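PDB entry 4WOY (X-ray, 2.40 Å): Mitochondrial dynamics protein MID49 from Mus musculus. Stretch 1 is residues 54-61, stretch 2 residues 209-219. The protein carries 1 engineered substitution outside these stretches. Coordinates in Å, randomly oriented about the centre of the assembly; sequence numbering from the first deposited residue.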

# COMPACT_ATOMS: atom_id res chain seq x y z
N GLY A 54 9.43 3.51 -1.36
CA GLY A 54 9.02 3.10 -0.03
C GLY A 54 8.20 1.84 -0.08
O GLY A 54 8.11 1.18 -1.12
N GLY A 55 7.58 1.51 1.06
CA GLY A 55 6.84 0.28 1.22
C GLY A 55 7.57 -0.70 2.13
O GLY A 55 8.63 -0.37 2.68
N PRO A 56 7.01 -1.90 2.29
CA PRO A 56 7.54 -2.93 3.20
C PRO A 56 8.98 -3.30 2.89
O PRO A 56 9.71 -3.75 3.80
CB PRO A 56 6.60 -4.12 2.96
CG PRO A 56 5.30 -3.48 2.55
CD PRO A 56 5.72 -2.31 1.69
N LEU A 57 9.41 -3.14 1.64
CA LEU A 57 10.81 -3.41 1.31
C LEU A 57 11.74 -2.49 2.10
O LEU A 57 12.78 -2.91 2.61
CB LEU A 57 11.07 -3.24 -0.18
CG LEU A 57 12.56 -3.12 -0.51
CD1 LEU A 57 13.29 -4.45 -0.25
CD2 LEU A 57 12.78 -2.64 -1.94
N TYR A 58 11.35 -1.22 2.20
CA TYR A 58 12.13 -0.20 2.90
C TYR A 58 11.88 -0.12 4.39
O TYR A 58 12.77 0.26 5.14
CB TYR A 58 11.88 1.19 2.28
CG TYR A 58 12.49 1.36 0.91
CD1 TYR A 58 11.84 0.90 -0.23
CD2 TYR A 58 13.74 1.95 0.76
CE1 TYR A 58 12.41 1.04 -1.49
CE2 TYR A 58 14.32 2.08 -0.50
CZ TYR A 58 13.65 1.62 -1.62
OH TYR A 58 14.22 1.76 -2.87
N ASP A 59 10.67 -0.44 4.83
CA ASP A 59 10.31 -0.19 6.22
C ASP A 59 10.58 -1.40 7.08
O ASP A 59 9.73 -2.28 7.23
CB ASP A 59 8.85 0.20 6.31
CG ASP A 59 8.57 1.51 5.64
OD1 ASP A 59 9.43 2.41 5.74
OD2 ASP A 59 7.51 1.63 4.99
N GLY A 60 11.77 -1.43 7.65
CA GLY A 60 12.22 -2.58 8.39
C GLY A 60 12.56 -3.69 7.42
O GLY A 60 12.09 -3.73 6.28
N LEU A 61 13.38 -4.62 7.89
CA LEU A 61 13.72 -5.80 7.12
C LEU A 61 13.06 -7.00 7.83
O LEU A 61 12.56 -6.84 8.94
CB LEU A 61 15.25 -5.91 6.97
CG LEU A 61 15.75 -5.58 5.55
CD1 LEU A 61 15.23 -4.23 5.09
CD2 LEU A 61 17.27 -5.63 5.49
N LEU A 209 -3.57 4.85 4.42
CA LEU A 209 -3.21 4.85 5.83
C LEU A 209 -1.88 4.13 6.11
O LEU A 209 -1.45 4.04 7.27
CB LEU A 209 -4.31 4.22 6.69
CG LEU A 209 -5.62 5.02 6.70
CD1 LEU A 209 -6.72 4.35 7.55
CD2 LEU A 209 -5.37 6.47 7.13
N TYR A 210 -1.22 3.65 5.06
CA TYR A 210 -0.02 2.85 5.24
C TYR A 210 1.07 3.55 6.10
O TYR A 210 1.58 2.94 7.04
CB TYR A 210 0.54 2.42 3.86
CG TYR A 210 1.89 1.75 3.97
CD1 TYR A 210 1.99 0.36 4.15
CD2 TYR A 210 3.07 2.49 3.91
CE1 TYR A 210 3.21 -0.26 4.26
CE2 TYR A 210 4.29 1.88 4.03
CZ TYR A 210 4.36 0.50 4.20
OH TYR A 210 5.59 -0.09 4.33
N PRO A 211 1.41 4.83 5.82
CA PRO A 211 2.45 5.48 6.64
C PRO A 211 2.09 5.60 8.12
O PRO A 211 2.97 5.50 8.98
CB PRO A 211 2.58 6.87 6.01
CG PRO A 211 2.10 6.70 4.61
CD PRO A 211 0.95 5.72 4.73
N VAL A 212 0.82 5.84 8.42
CA VAL A 212 0.36 5.95 9.80
C VAL A 212 0.43 4.61 10.51
O VAL A 212 0.87 4.53 11.66
CB VAL A 212 -1.08 6.47 9.87
CG1 VAL A 212 -1.55 6.54 11.31
CG2 VAL A 212 -1.19 7.83 9.20
N GLU A 213 -0.01 3.56 9.81
CA GLU A 213 -0.04 2.20 10.33
C GLU A 213 1.35 1.67 10.63
O GLU A 213 1.58 1.07 11.68
CB GLU A 213 -0.76 1.26 9.35
CG GLU A 213 -2.22 1.59 9.15
CD GLU A 213 -2.86 0.89 7.95
OE1 GLU A 213 -2.13 0.50 7.01
OE2 GLU A 213 -4.10 0.76 7.94
N THR A 214 2.29 1.87 9.71
CA THR A 214 3.62 1.32 9.95
C THR A 214 4.35 2.13 11.02
O THR A 214 5.15 1.58 11.75
CB THR A 214 4.47 1.22 8.67
OG1 THR A 214 4.97 2.51 8.30
CG2 THR A 214 3.65 0.64 7.52
N ALA A 215 4.06 3.42 11.14
CA ALA A 215 4.66 4.21 12.22
C ALA A 215 4.17 3.71 13.58
O ALA A 215 4.94 3.65 14.54
CB ALA A 215 4.36 5.68 12.07
N ARG A 216 2.89 3.35 13.64
CA ARG A 216 2.29 2.86 14.87
C ARG A 216 2.88 1.50 15.28
O ARG A 216 3.25 1.29 16.43
CB ARG A 216 0.77 2.76 14.70
CG ARG A 216 0.02 2.34 15.96
CD ARG A 216 0.41 3.23 17.13
NE ARG A 216 -0.34 2.92 18.34
CZ ARG A 216 0.00 3.33 19.57
NH1 ARG A 216 1.10 4.06 19.75
NH2 ARG A 216 -0.75 3.01 20.61
N LEU A 217 2.99 0.60 14.32
CA LEU A 217 3.54 -0.72 14.55
C LEU A 217 5.00 -0.65 14.95
O LEU A 217 5.44 -1.39 15.83
CB LEU A 217 3.38 -1.59 13.30
CG LEU A 217 1.94 -2.03 13.12
CD1 LEU A 217 1.76 -2.80 11.84
CD2 LEU A 217 1.49 -2.84 14.34
N ARG A 218 5.76 0.22 14.28
CA ARG A 218 7.14 0.45 14.64
C ARG A 218 7.22 1.05 16.04
O ARG A 218 8.05 0.65 16.84
CB ARG A 218 7.82 1.37 13.63
CG ARG A 218 9.22 1.79 14.07
CD ARG A 218 10.03 2.42 12.96
NE ARG A 218 10.04 1.61 11.74
CZ ARG A 218 9.41 1.94 10.62
NH1 ARG A 218 8.71 3.07 10.56
NH2 ARG A 218 9.48 1.14 9.56
N ALA A 219 6.32 1.98 16.34
CA ALA A 219 6.31 2.63 17.65
C ALA A 219 6.07 1.63 18.76
O ALA A 219 6.76 1.64 19.79
CB ALA A 219 5.27 3.70 17.69

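The contact joins a compact turn to one side of a helix and buries 222 Å², both sides summed. Helix 210-219 is regular, with i to i+4 bonds such as Thr-214 N to Tyr-210 O (3.0 Å) and Arg-218 N to Thr-214 O (2.9 Å). Tyr-210, Thr-214 and Arg-218 therefore recur at four-residue intervals, and all three direct CA-to-CB toward the turn. The turn is closed by Gly-55 O, which accepts from both Tyr-58 N (2.9 Å) and Asp-59 N (3.0 Å). Residues 56-58 have helical phi/psi, and the backbones stay well apart: Asp-59 CA lies 7.8 Å from Thr-214 CA, so side chains must span the gap.

Tyr-210 does most of this. With chi1 at 172° (t) and chi2 at 89°, its ring extends from the helix and carries OH to the turn, where it donates a hydrogen bond to Asp-59 OD2 at 2.7 Å. Asp-59, chi1 -66° (m), points CA-to-CB toward the helix, and OD2 lies at the edge of the tyrosine ring near its plane, a position suited to the hydroxyl's in-plane proton. The same OH sits 3.1 Å from Pro-56 N, which has no hydrogen to share; that approach is packing alone. Pro-56 CD also rests 4.0 Å from Tyr-210 CZ, an apolar contact beside the polar one.

Gly-55 adopts phi 108° and psi -177°. A CB there would lie 2.8 Å from Pro-56 CD and jam against the preceding carbonyl, so the backbone itself calls for glycine.

Arg-218 reaches out through chi1 172° and chi2 166° (both t), then bends at chi3 -51° (m). Its NH2 comes 3.4 Å from Asp-59 CB, which lies near the guanidinium plane. The opposite charges remain beyond salt-bridge range, with Asp-59 OD1 4.0 Å from Arg-218 NH2.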